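Long-range contacts in peroxiredoxin (Clostridioides difficile, PDB 6TSB), which is a spore-coat protein that probably pairs peroxidase activity with chitin hydrolysis, the latter carried by the glycoside hydrolase family 18 domain described here: residues A[95-100]-A[134-139]; A[105-110]-A[147-152]; A[201-206]-A[253-258]; A[157-162]-A[189-194]. One frame throughout, in Å; residues are numbered along the deposited sequence.

Contact 1: residues A[95-100]-A[134-139]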
loop_
_atom_site.group_PDB
_atom_site.type_symbol
_atom_site.label_atom_id
_atom_site.label_comp_id
_atom_site.label_asym_id
_atom_site.label_seq_id
_atom_site.Cartn_x
_atom_site.Cartn_y
_atom_site.Cartn_z
ATOM N N VAL A 95 -13.104 -18.868 30.029
ATOM C CA VAL A 95 -12.711 -17.750 30.921
ATOM C C VAL A 95 -11.201 -17.809 31.136
ATOM O O VAL A 95 -10.636 -18.865 31.511
ATOM C CB VAL A 95 -13.484 -17.758 32.253
ATOM C CG1 VAL A 95 -12.925 -16.736 33.231
ATOM C CG2 VAL A 95 -14.971 -17.505 32.032
ATOM N N ALA A 96 -10.598 -16.659 30.932
ATOM C CA ALA A 96 -9.198 -16.374 31.238
ATOM C C ALA A 96 -9.134 -15.809 32.653
ATOM O O ALA A 96 -9.909 -14.870 32.973
ATOM C CB ALA A 96 -8.632 -15.418 30.229
ATOM N N ILE A 97 -8.243 -16.387 33.453
ATOM C CA ILE A 97 -7.949 -15.939 34.833
ATOM C C ILE A 97 -6.610 -15.239 34.757
ATOM O O ILE A 97 -5.649 -15.890 34.321
ATOM C CB ILE A 97 -7.917 -17.143 35.772
ATOM C CG1 ILE A 97 -9.231 -17.926 35.777
ATOM C CG2 ILE A 97 -7.521 -16.712 37.174
ATOM C CD1 ILE A 97 -9.137 -19.264 36.501
ATOM N N GLY A 98 -6.550 -13.962 35.098
ATOM C CA GLY A 98 -5.267 -13.284 35.329
ATOM C C GLY A 98 -5.099 -12.090 34.422
ATOM O O GLY A 98 -5.992 -11.221 34.434
ATOM N N GLY A 99 -3.968 -12.029 33.710
ATOM C CA GLY A 99 -3.611 -10.885 32.859
ATOM C C GLY A 99 -2.520 -10.050 33.469
ATOM O O GLY A 99 -2.129 -10.290 34.630
ATOM N N TRP A 100 -2.012 -9.094 32.712
ATOM C CA TRP A 100 -0.854 -8.283 33.146
ATOM C C TRP A 100 -1.154 -7.649 34.509
ATOM O O TRP A 100 -2.215 -6.986 34.624
ATOM C CB TRP A 100 -0.521 -7.229 32.103
ATOM C CG TRP A 100 0.701 -6.462 32.468
ATOM C CD1 TRP A 100 0.789 -5.191 32.958
ATOM C CD2 TRP A 100 2.039 -6.966 32.400
ATOM N NE1 TRP A 100 2.101 -4.863 33.182
ATOM C CE2 TRP A 100 2.891 -5.927 32.835
ATOM C CE3 TRP A 100 2.588 -8.190 32.006
ATOM C CZ2 TRP A 100 4.273 -6.086 32.891
ATOM C CZ3 TRP A 100 3.955 -8.343 32.054
ATOM C CH2 TRP A 100 4.783 -7.305 32.495
ATOM N N ILE A 134 -11.239 -23.200 30.544
ATOM C CA ILE A 134 -10.510 -22.132 31.275
ATOM C C ILE A 134 -9.176 -21.865 30.584
ATOM O O ILE A 134 -8.599 -22.793 29.956
ATOM C CB ILE A 134 -10.382 -22.518 32.778
ATOM C CG1 ILE A 134 -10.266 -21.274 33.657
ATOM C CG2 ILE A 134 -9.263 -23.518 33.065
ATOM C CD1 ILE A 134 -11.613 -20.699 34.033
ATOM N N ASP A 135 -8.712 -20.630 30.710
ATOM C CA ASP A 135 -7.418 -20.174 30.174
ATOM C C ASP A 135 -6.660 -19.587 31.353
ATOM O O ASP A 135 -7.300 -18.830 32.111
ATOM C CB ASP A 135 -7.643 -19.163 29.048
ATOM C CG ASP A 135 -6.344 -18.691 28.409
ATOM O OD1 ASP A 135 -5.547 -19.558 28.039
ATOM O OD2 ASP A 135 -6.145 -17.465 28.279
ATOM N N ILE A 136 -5.370 -19.890 31.513
ATOM C CA ILE A 136 -4.598 -19.362 32.676
ATOM C C ILE A 136 -3.628 -18.308 32.195
ATOM O O ILE A 136 -2.855 -18.615 31.306
ATOM C CB ILE A 136 -3.913 -20.513 33.412
ATOM C CG1 ILE A 136 -4.942 -21.570 33.823
ATOM C CG2 ILE A 136 -3.111 -19.984 34.590
ATOM C CD1 ILE A 136 -5.941 -21.082 34.834
ATOM N N ASP A 137 -3.725 -17.079 32.700
ATOM C CA ASP A 137 -2.901 -15.937 32.233
ATOM C C ASP A 137 -2.035 -15.436 33.380
ATOM O O ASP A 137 -2.142 -14.272 33.758
ATOM C CB ASP A 137 -3.691 -14.770 31.648
ATOM C CG ASP A 137 -4.421 -15.093 30.358
ATOM O OD1 ASP A 137 -4.864 -16.247 30.225
ATOM O OD2 ASP A 137 -4.559 -14.162 29.502
ATOM N N TRP A 138 -1.087 -16.265 33.788
ATOM C CA TRP A 138 -0.038 -15.885 34.762
ATOM C C TRP A 138 1.105 -15.199 34.006
ATOM O O TRP A 138 1.732 -15.860 33.143
ATOM C CB TRP A 138 0.366 -17.157 35.505
ATOM C CG TRP A 138 1.288 -16.969 36.657
ATOM C CD1 TRP A 138 1.899 -15.827 37.083
ATOM C CD2 TRP A 138 1.759 -18.030 37.493
ATOM N NE1 TRP A 138 2.690 -16.104 38.162
ATOM C CE2 TRP A 138 2.614 -17.447 38.443
ATOM C CE3 TRP A 138 1.488 -19.402 37.559
ATOM C CZ2 TRP A 138 3.244 -18.214 39.428
ATOM C CZ3 TRP A 138 2.093 -20.154 38.540
ATOM C CH2 TRP A 138 2.969 -19.567 39.456
ATOM N N GLU A 139 1.342 -13.915 34.293
ATOM C CA GLU A 139 2.224 -13.045 33.487
ATOM C C GLU A 139 3.306 -12.417 34.384
ATOM O O GLU A 139 3.316 -11.216 34.634
ATOM C CB GLU A 139 1.342 -12.044 32.718
ATOM C CG GLU A 139 0.439 -12.694 31.669
ATOM C CD GLU A 139 -0.310 -11.761 30.719
ATOM O OE1 GLU A 139 0.182 -10.652 30.501
ATOM O OE2 GLU A 139 -1.386 -12.153 30.187
HETATM O O HOH W 1 -0.485 -12.394 36.128
HETATM O O HOH W 2 -2.932 -9.087 29.599
#

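Contact 2: residues A[105-110]-A[147-152]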
loop_
_atom_site.group_PDB
_atom_site.type_symbol
_atom_site.label_atom_id
_atom_site.label_comp_id
_atom_site.label_asym_id
_atom_site.label_seq_id
_atom_site.Cartn_x
_atom_site.Cartn_y
_atom_site.Cartn_z
ATOM N N PHE A 105 -1.086 -15.785 41.724
ATOM C CA PHE A 105 -0.824 -17.148 41.161
ATOM C C PHE A 105 0.314 -17.856 41.912
ATOM O O PHE A 105 0.250 -19.122 42.051
ATOM C CB PHE A 105 -0.482 -17.107 39.674
ATOM C CG PHE A 105 -1.663 -17.087 38.742
ATOM C CD1 PHE A 105 -2.429 -18.218 38.563
ATOM C CD2 PHE A 105 -1.977 -15.953 38.010
ATOM C CE1 PHE A 105 -3.506 -18.205 37.696
ATOM C CE2 PHE A 105 -3.047 -15.952 37.131
ATOM C CZ PHE A 105 -3.802 -17.082 36.973
ATOM N N SER A 106 1.369 -17.110 42.274
ATOM C CA SER A 106 2.577 -17.650 42.963
ATOM C C SER A 106 2.143 -18.283 44.297
ATOM O O SER A 106 2.586 -19.416 44.586
ATOM C CB SER A 106 3.642 -16.583 43.158
ATOM O OG SER A 106 4.823 -17.162 43.689
ATOM N N ASP A 107 1.261 -17.595 45.044
ATOM C CA ASP A 107 0.624 -18.114 46.291
ATOM C C ASP A 107 -0.226 -19.344 45.946
ATOM O O ASP A 107 -0.088 -20.348 46.641
ATOM C CB ASP A 107 -0.214 -17.049 47.015
ATOM C CG ASP A 107 0.617 -16.029 47.761
ATOM O OD1 ASP A 107 1.849 -16.113 47.646
ATOM O OD2 ASP A 107 0.027 -15.125 48.416
ATOM N N ALA A 108 -1.061 -19.281 44.912
ATOM C CA ALA A 108 -1.993 -20.375 44.553
ATOM C C ALA A 108 -1.207 -21.620 44.169
ATOM O O ALA A 108 -1.707 -22.744 44.353
ATOM C CB ALA A 108 -2.862 -19.925 43.414
ATOM N N ALA A 109 -0.020 -21.435 43.598
ATOM C CA ALA A 109 0.746 -22.571 43.042
ATOM C C ALA A 109 1.599 -23.222 44.134
ATOM O O ALA A 109 2.082 -24.348 43.863
ATOM C CB ALA A 109 1.594 -22.118 41.875
ATOM N N LEU A 110 1.778 -22.572 45.295
ATOM C CA LEU A 110 2.897 -22.883 46.244
ATOM C C LEU A 110 2.754 -24.242 46.953
ATOM O O LEU A 110 3.792 -24.905 47.099
ATOM C CB LEU A 110 3.065 -21.741 47.246
ATOM C CG LEU A 110 4.403 -21.709 48.004
ATOM C CD1 LEU A 110 5.583 -22.093 47.122
ATOM C CD2 LEU A 110 4.644 -20.332 48.614
ATOM N N GLY A 147 4.831 -6.353 38.582
ATOM C CA GLY A 147 4.663 -5.893 39.976
ATOM C C GLY A 147 4.096 -6.968 40.909
ATOM O O GLY A 147 3.929 -6.678 42.100
ATOM N N ILE A 148 3.807 -8.167 40.401
ATOM C CA ILE A 148 3.247 -9.301 41.192
ATOM C C ILE A 148 4.375 -10.034 41.930
ATOM O O ILE A 148 5.548 -9.895 41.565
ATOM C CB ILE A 148 2.453 -10.276 40.300
ATOM C CG1 ILE A 148 3.346 -10.988 39.284
ATOM C CG2 ILE A 148 1.299 -9.556 39.629
ATOM C CD1 ILE A 148 2.634 -12.011 38.429
ATOM N N THR A 149 3.984 -10.831 42.918
ATOM C CA THR A 149 4.827 -11.804 43.641
ATOM C C THR A 149 5.381 -12.858 42.664
ATOM O O THR A 149 4.595 -13.394 41.838
ATOM C CB THR A 149 3.999 -12.445 44.765
ATOM O OG1 THR A 149 3.647 -11.403 45.672
ATOM C CG2 THR A 149 4.735 -13.547 45.488
ATOM N N SER A 150 6.671 -13.177 42.795
ATOM C CA SER A 150 7.304 -14.351 42.153
ATOM C C SER A 150 8.190 -15.057 43.159
ATOM O O SER A 150 8.639 -14.392 44.096
ATOM C CB SER A 150 8.108 -13.970 40.934
ATOM O OG SER A 150 9.053 -12.946 41.232
ATOM N N ARG A 151 8.459 -16.328 42.878
ATOM C CA ARG A 151 9.368 -17.224 43.627
ATOM C C ARG A 151 10.080 -18.131 42.627
ATOM O O ARG A 151 9.474 -18.589 41.660
ATOM C CB ARG A 151 8.588 -18.102 44.620
ATOM C CG ARG A 151 7.661 -17.342 45.561
ATOM C CD ARG A 151 6.954 -18.233 46.578
ATOM N NE ARG A 151 6.379 -17.455 47.679
ATOM C CZ ARG A 151 5.139 -16.974 47.716
ATOM N NH1 ARG A 151 4.308 -17.185 46.709
ATOM N NH2 ARG A 151 4.741 -16.254 48.750
ATOM N N PRO A 152 11.365 -18.463 42.874
ATOM C CA PRO A 152 12.109 -19.428 42.050
ATOM C C PRO A 152 11.343 -20.713 41.676
ATOM O O PRO A 152 11.438 -21.159 40.548
ATOM C CB PRO A 152 13.291 -19.797 42.967
ATOM C CG PRO A 152 13.532 -18.558 43.815
ATOM C CD PRO A 152 12.171 -17.912 43.979
HETATM O O HOH W 3 2.065 -14.172 41.727
HETATM O O HOH W 4 2.318 -13.443 48.040
#

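Contact 3: residues A[201-206]-A[253-258]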
loop_
_atom_site.group_PDB
_atom_site.type_symbol
_atom_site.label_atom_id
_atom_site.label_comp_id
_atom_site.label_asym_id
_atom_site.label_seq_id
_atom_site.Cartn_x
_atom_site.Cartn_y
_atom_site.Cartn_z
ATOM N N TYR A 201 -4.108 -26.096 24.554
ATOM C CA TYR A 201 -3.493 -25.050 23.715
ATOM C C TYR A 201 -2.534 -24.217 24.552
ATOM O O TYR A 201 -2.779 -24.029 25.745
ATOM C CB TYR A 201 -4.569 -24.147 23.106
ATOM C CG TYR A 201 -5.469 -24.836 22.114
ATOM C CD1 TYR A 201 -5.009 -25.157 20.846
ATOM C CD2 TYR A 201 -6.783 -25.145 22.415
ATOM C CE1 TYR A 201 -5.817 -25.818 19.928
ATOM C CE2 TYR A 201 -7.621 -25.762 21.496
ATOM C CZ TYR A 201 -7.127 -26.108 20.252
ATOM O OH TYR A 201 -7.921 -26.696 19.324
ATOM N N PHE A 202 -1.484 -23.725 23.912
ATOM C CA PHE A 202 -0.587 -22.676 24.434
ATOM C C PHE A 202 -0.879 -21.463 23.570
ATOM O O PHE A 202 -0.751 -21.598 22.330
ATOM C CB PHE A 202 0.878 -23.100 24.344
ATOM C CG PHE A 202 1.824 -22.099 24.952
ATOM C CD1 PHE A 202 2.227 -20.981 24.244
ATOM C CD2 PHE A 202 2.262 -22.245 26.249
ATOM C CE1 PHE A 202 3.085 -20.044 24.801
ATOM C CE2 PHE A 202 3.121 -21.304 26.809
ATOM C CZ PHE A 202 3.535 -20.214 26.089
ATOM N N ASN A 203 -1.386 -20.399 24.192
ATOM C CA ASN A 203 -1.852 -19.161 23.532
ATOM C C ASN A 203 -0.639 -18.241 23.477
ATOM O O ASN A 203 -0.355 -17.484 24.473
ATOM C CB ASN A 203 -3.077 -18.533 24.221
ATOM C CG ASN A 203 -4.312 -19.421 24.204
ATOM O OD1 ASN A 203 -4.294 -20.521 23.622
ATOM N ND2 ASN A 203 -5.368 -18.974 24.883
ATOM N N LEU A 204 0.078 -18.330 22.357
ATOM C CA LEU A 204 1.340 -17.594 22.171
ATOM C C LEU A 204 0.996 -16.121 22.006
ATOM O O LEU A 204 0.453 -15.757 20.964
ATOM C CB LEU A 204 2.110 -18.170 20.971
ATOM C CG LEU A 204 3.250 -17.297 20.442
ATOM C CD1 LEU A 204 4.231 -16.938 21.533
ATOM C CD2 LEU A 204 3.964 -17.990 19.294
ATOM N N MET A 205 1.400 -15.310 22.964
ATOM C CA MET A 205 1.199 -13.838 22.952
ATOM C C MET A 205 2.349 -13.187 22.189
ATOM O O MET A 205 3.241 -12.568 22.797
ATOM C CB MET A 205 1.068 -13.292 24.370
ATOM C CG MET A 205 -0.236 -13.807 25.014
ATOM S SD MET A 205 -0.613 -13.102 26.630
ATOM C CE MET A 205 0.941 -13.399 27.495
ATOM N N SER A 206 2.284 -13.341 20.874
ATOM C CA SER A 206 3.337 -12.950 19.912
ATOM C C SER A 206 3.124 -11.489 19.558
ATOM O O SER A 206 2.877 -11.225 18.381
ATOM C CB SER A 206 3.302 -13.866 18.710
ATOM O OG SER A 206 2.010 -14.424 18.496
ATOM N N LYS A 253 -0.861 -27.395 19.019
ATOM C CA LYS A 253 -1.375 -26.888 20.317
ATOM C C LYS A 253 -0.984 -25.417 20.424
ATOM O O LYS A 253 -1.483 -24.759 21.334
ATOM C CB LYS A 253 -0.852 -27.721 21.502
ATOM C CG LYS A 253 -1.459 -29.126 21.650
ATOM C CD LYS A 253 -1.164 -29.803 22.994
ATOM C CE LYS A 253 -1.871 -31.129 23.184
ATOM N NZ LYS A 253 -1.534 -31.760 24.489
ATOM N N ILE A 254 -0.160 -24.905 19.500
ATOM C CA ILE A 254 0.199 -23.469 19.505
ATOM C C ILE A 254 -0.874 -22.646 18.789
ATOM O O ILE A 254 -1.125 -22.928 17.604
ATOM C CB ILE A 254 1.555 -23.210 18.873
ATOM C CG1 ILE A 254 2.616 -24.093 19.534
ATOM C CG2 ILE A 254 1.830 -21.704 18.958
ATOM C CD1 ILE A 254 4.031 -23.621 19.329
ATOM N N LEU A 255 -1.409 -21.626 19.469
ATOM C CA LEU A 255 -2.330 -20.629 18.860
ATOM C C LEU A 255 -1.564 -19.345 18.685
ATOM O O LEU A 255 -1.013 -18.860 19.703
ATOM C CB LEU A 255 -3.523 -20.379 19.773
ATOM C CG LEU A 255 -4.471 -21.554 19.947
ATOM C CD1 LEU A 255 -5.788 -21.071 20.542
ATOM C CD2 LEU A 255 -4.687 -22.276 18.629
ATOM N N LEU A 256 -1.512 -18.832 17.455
ATOM C CA LEU A 256 -0.707 -17.625 17.155
ATOM C C LEU A 256 -1.570 -16.405 17.475
ATOM O O LEU A 256 -2.700 -16.324 16.973
ATOM C CB LEU A 256 -0.250 -17.639 15.688
ATOM C CG LEU A 256 0.916 -16.702 15.365
ATOM C CD1 LEU A 256 1.713 -17.216 14.174
ATOM C CD2 LEU A 256 0.460 -15.274 15.130
ATOM N N GLY A 257 -1.028 -15.510 18.285
ATOM C CA GLY A 257 -1.730 -14.321 18.787
ATOM C C GLY A 257 -1.414 -13.125 17.924
ATOM O O GLY A 257 -0.205 -12.873 17.694
ATOM N N ILE A 258 -2.460 -12.423 17.474
ATOM C CA ILE A 258 -2.356 -11.165 16.677
ATOM C C ILE A 258 -2.939 -10.021 17.499
ATOM O O ILE A 258 -4.071 -10.116 17.975
ATOM C CB ILE A 258 -3.102 -11.338 15.347
ATOM C CG1 ILE A 258 -2.635 -12.611 14.632
ATOM C CG2 ILE A 258 -2.969 -10.093 14.470
ATOM C CD1 ILE A 258 -3.509 -13.014 13.485
HETATM O O HOH W 5 1.543 -11.514 16.151
#

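Contact 4: residues A[157-162]-A[189-194]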
loop_
_atom_site.group_PDB
_atom_site.type_symbol
_atom_site.label_atom_id
_atom_site.label_comp_id
_atom_site.label_asym_id
_atom_site.label_seq_id
_atom_site.Cartn_x
_atom_site.Cartn_y
_atom_site.Cartn_z
ATOM N N ASN A 157 6.149 -25.266 39.971
ATOM C CA ASN A 157 4.846 -25.178 40.674
ATOM C C ASN A 157 3.745 -25.019 39.621
ATOM O O ASN A 157 2.676 -25.662 39.795
ATOM C CB ASN A 157 4.849 -24.073 41.743
ATOM C CG ASN A 157 5.597 -24.452 43.018
ATOM O OD1 ASN A 157 6.024 -25.606 43.199
ATOM N ND2 ASN A 157 5.811 -23.462 43.882
ATOM N N PHE A 158 4.014 -24.253 38.550
ATOM C CA PHE A 158 3.029 -24.025 37.470
ATOM C C PHE A 158 2.546 -25.375 36.949
ATOM O O PHE A 158 1.344 -25.582 36.767
ATOM C CB PHE A 158 3.620 -23.122 36.388
ATOM C CG PHE A 158 2.670 -22.626 35.316
ATOM C CD1 PHE A 158 1.321 -22.405 35.587
ATOM C CD2 PHE A 158 3.145 -22.321 34.041
ATOM C CE1 PHE A 158 0.474 -21.910 34.610
ATOM C CE2 PHE A 158 2.292 -21.820 33.065
ATOM C CZ PHE A 158 0.960 -21.619 33.355
ATOM N N THR A 159 3.451 -26.308 36.732
ATOM C CA THR A 159 3.101 -27.628 36.147
ATOM C C THR A 159 2.148 -28.368 37.084
ATOM O O THR A 159 1.239 -29.121 36.602
ATOM C CB THR A 159 4.362 -28.474 35.930
ATOM O OG1 THR A 159 5.318 -27.682 35.218
ATOM C CG2 THR A 159 4.077 -29.769 35.203
ATOM N N LEU A 160 2.406 -28.267 38.387
ATOM C CA LEU A 160 1.596 -28.979 39.414
ATOM C C LEU A 160 0.225 -28.279 39.523
ATOM O O LEU A 160 -0.805 -28.954 39.630
ATOM C CB LEU A 160 2.375 -29.013 40.739
ATOM C CG LEU A 160 3.694 -29.803 40.735
ATOM C CD1 LEU A 160 4.542 -29.423 41.942
ATOM C CD2 LEU A 160 3.482 -31.318 40.699
ATOM N N LEU A 161 0.187 -26.963 39.408
ATOM C CA LEU A 161 -1.107 -26.244 39.397
ATOM C C LEU A 161 -1.953 -26.753 38.217
ATOM O O LEU A 161 -3.114 -27.129 38.417
ATOM C CB LEU A 161 -0.824 -24.747 39.296
ATOM C CG LEU A 161 -2.072 -23.878 39.285
ATOM C CD1 LEU A 161 -2.856 -24.082 40.564
ATOM C CD2 LEU A 161 -1.704 -22.415 39.102
ATOM N N LEU A 162 -1.386 -26.749 37.013
ATOM C CA LEU A 162 -2.091 -27.192 35.787
ATOM C C LEU A 162 -2.531 -28.642 35.966
ATOM O O LEU A 162 -3.658 -28.954 35.586
ATOM C CB LEU A 162 -1.163 -27.007 34.582
ATOM C CG LEU A 162 -0.870 -25.549 34.252
ATOM C CD1 LEU A 162 0.327 -25.415 33.333
ATOM C CD2 LEU A 162 -2.105 -24.898 33.646
ATOM N N SER A 189 10.011 -19.620 33.404
ATOM C CA SER A 189 8.555 -19.474 33.666
ATOM C C SER A 189 7.849 -20.822 33.547
ATOM O O SER A 189 7.110 -21.149 34.444
ATOM C CB SER A 189 7.922 -18.429 32.799
ATOM O OG SER A 189 8.499 -17.170 33.092
ATOM N N ALA A 190 8.094 -21.609 32.518
ATOM C CA ALA A 190 7.321 -22.844 32.322
ATOM C C ALA A 190 8.204 -23.981 31.811
ATOM O O ALA A 190 9.236 -23.730 31.159
ATOM C CB ALA A 190 6.168 -22.580 31.394
ATOM N N GLU A 191 7.774 -25.187 32.155
ATOM C CA GLU A 191 8.342 -26.478 31.734
ATOM C C GLU A 191 7.516 -26.845 30.520
ATOM O O GLU A 191 6.534 -27.577 30.692
ATOM C CB GLU A 191 8.251 -27.550 32.835
ATOM C CG GLU A 191 8.989 -27.220 34.137
ATOM C CD GLU A 191 8.917 -28.348 35.170
ATOM O OE1 GLU A 191 7.785 -28.734 35.584
ATOM O OE2 GLU A 191 9.991 -28.892 35.530
ATOM N N ILE A 192 7.885 -26.305 29.355
ATOM C CA ILE A 192 7.084 -26.457 28.104
ATOM C C ILE A 192 6.786 -27.931 27.879
ATOM O O ILE A 192 5.625 -28.264 27.561
ATOM C CB ILE A 192 7.807 -25.870 26.883
ATOM C CG1 ILE A 192 8.150 -24.389 27.067
ATOM C CG2 ILE A 192 6.997 -26.141 25.612
ATOM C CD1 ILE A 192 6.989 -23.519 27.510
ATOM N N ASP A 193 7.787 -28.799 28.030
ATOM C CA ASP A 193 7.626 -30.250 27.721
ATOM C C ASP A 193 6.733 -30.918 28.773
ATOM O O ASP A 193 6.104 -31.906 28.449
ATOM C CB ASP A 193 8.978 -30.965 27.570
ATOM C CG ASP A 193 9.810 -31.078 28.841
ATOM O OD1 ASP A 193 9.965 -30.058 29.571
ATOM O OD2 ASP A 193 10.293 -32.194 29.099
ATOM N N LYS A 194 6.707 -30.418 30.005
ATOM C CA LYS A 194 5.848 -30.981 31.089
ATOM C C LYS A 194 4.394 -30.489 30.941
ATOM O O LYS A 194 3.489 -31.341 31.059
ATOM C CB LYS A 194 6.436 -30.653 32.468
ATOM C CG LYS A 194 7.736 -31.368 32.804
ATOM C CD LYS A 194 7.534 -32.857 33.025
ATOM C CE LYS A 194 8.337 -33.740 32.089
ATOM N NZ LYS A 194 9.640 -34.107 32.687
HETATM O O HOH W 6 5.748 -25.425 34.093
#

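Contact 1: residues A[95-100]-A[134-139]
The indole of W100 and the carboxylate of E139 meet with their planes 51° apart, OE1 of E139 lying at the edge of the indole, in its plane and 3.8 Å from CE3. The contact sits at the C-terminal end of two parallel barrel strands. W100 reaches it with CG anti to its backbone N (chi1 -176°), which turns the CE3 edge of the six-membered ring to the glutamate, the two side chains crossing at about a right angle. The other oxygen, OE2, comes 3.7 Å from CA of G99. A water bridges G99 O and E139 N.

D135, D137 and E139 match the DxDxE signature of family 18 chitinases, in which the last glutamate is the general acid, so E139 is consistent with that role. Behind them the strands pair in regular parallel fashion: D135 N donates to V95 O (2.7 Å), I97 N to D135 O, and D137 N to I97 O. G99 N then meets a lone pair of D137 O at 2.9 Å in a nearly straight bond (177° at H). On the side of the sheet where the aspartates stand, CB of A96 lies 3.8 Å from OD2 of D135, whose carboxylate is held by S176 and Y41. On the opposite side, CD1 of I97 packs on CG1 of I134 (3.7 Å) and on CD1 of I136 (4.0 Å).

That apolar layer continues into helices 105-109 and 112-128, where F105, F118 and V122 receive the isoleucines, while strands 56-64 and 174-179 flank the pair within the sheet.

Contact 2: residues A[105-110]-A[147-152]
R151 and D107 form an end-on salt bridge, NH1 and NH2 both donating to the single oxygen OD1, which ties the loop between strand 133-137 and helix 154-169 of the TIM barrel to the short helix 105-109. The bond from R151 NH1 to D107 OD1 is 2.8 Å long and the straighter of the two (154° at H); that from NH2 is 3.1 Å. OD1 lies close to the guanidinium plane, and both nitrogens meet it nearly along its C-O axis. The carboxylate is turned 32° against the guanidinium. R151 is extended from CG to NE, which carries its charged end across to the helix.

The guanidinium is enclosed by carbon on two sides. CD2 of L110 lies over one face, 3.5 Å from NE of R151, and the methyl CG2 of T149 sits over the opposite face, offset toward the rim. NH1 also makes a weak hydrogen bond to OG of S106.

Further out, D154 joins both segments, its carboxylate hydrogen-bonded to OG of S106 and to the backbone N of R151, while E103 holds the N-H of T149. At the start of the helix a water accepts from S106 N and donates to T149 O at 2.6 Å.

Contact 3: residues A[201-206]-A[253-258]
F202, N203 and L204 pair in parallel with I254, L255 and L256, the strand directions 19° apart, as expected for neighbouring strands of a TIM barrel. F202 N donates to K253 O (2.8 Å), L255 N to F202 O, and L204 N to L255 O, the last more bent than the others (142° at H).

Side chains alternate between the two surfaces of the sheet. N203 and L255 lie side by side and point the same way, each with CG anti to its carbonyl carbon (chi1 -63° in N203), and CD1 of L255 is 3.5 Å from OD1 of N203. ND2 of N203 bonds to the hydroxyl of Y41, whereas its buried OD1 has no polar partner in the model and faces the leucine methyl. The other methyl of L255, CD2, rests 3.6 Å from CD1 of the Y201 ring. On the opposite surface CB of L204 meets CG2 of I254 at 4.1 Å; helix 237-246 lies over this side, V241 on L204 and L244 on F202.

The far side of strand 254-258 is not an outer edge: residues 255 to 258 pair in parallel with a strand of the second subunit, and F330 of that subunit packs on N203. This is consistent with a barrel completed by a swapped strand. Beyond the paired strands M205 forms an inverse gamma turn, and a water donates to both S206 O (2.6 Å) and G257 O (2.7 Å).

Contact 4: residues A[157-162]-A[189-194]
Helix 154-169, one of the outer helices of the TIM barrel, meets the turn leading into the short helix 192-195 through T159 and E191, the latter at the N-cap position. OG1 of T159 donates to OE1 of E191 over 2.7 Å and reaches its anti lone pair, on the side away from the other carboxylate oxygen. The two side chains cross at about a right angle. Extended beyond CG, the glutamate brings its carboxylate to the threonine; its backbone N is linked to the same hydroxyl through a water, which accepts from E191 N (2.8 Å) and donates to T159 OG1 (2.6 Å). The hydroxyl thus accepts one hydrogen bond, from the water, and donates one, to the carboxylate, serving both ends of one residue.

T159 divides its branches between two partners. With OG1 anti to the carbonyl carbon (chi1 -51°), the methyl CG2 is left to pack 3.7 Å from CB of K194. From CB onward the lysine bends repeatedly and its amino end leads away.

The preceding residue, F158, presents its ring edge to A190. Between the strands and the helices W138 meets this ring edge-to-face, and V177 and Y185 also touch it. S189, beside A190, bonds to P141 O and to a glycol molecule probably from the crystallisation liquor. CB of A190 stands 4.0 Å from CD2 of F158, and CD1 of L162 lies 3.7 Å above the centre of one ring face.

In the fold
All four contacts belong to the family 18 domain. Contacts 1 and 3, with centres about 13 Å apart, lie in the same barrel sheet and touch through D135 with N203 and E139 with M205. Contacts 2 and 4 belong to the outer helices and connecting loops, each centred about 14 Å from contact 1; W138 reaches both F105 and F158. Contacts 2 and 3 are farthest apart, at about 23 Å between centres. Along the chain the segments of contacts 1 and 2 alternate, contact 4 follows, and contact 3 comes last. The strand ends bearing the probable catalytic signature are thus backed by aromatic packing from the helices, while contact 3 continues the sheet toward the second subunit.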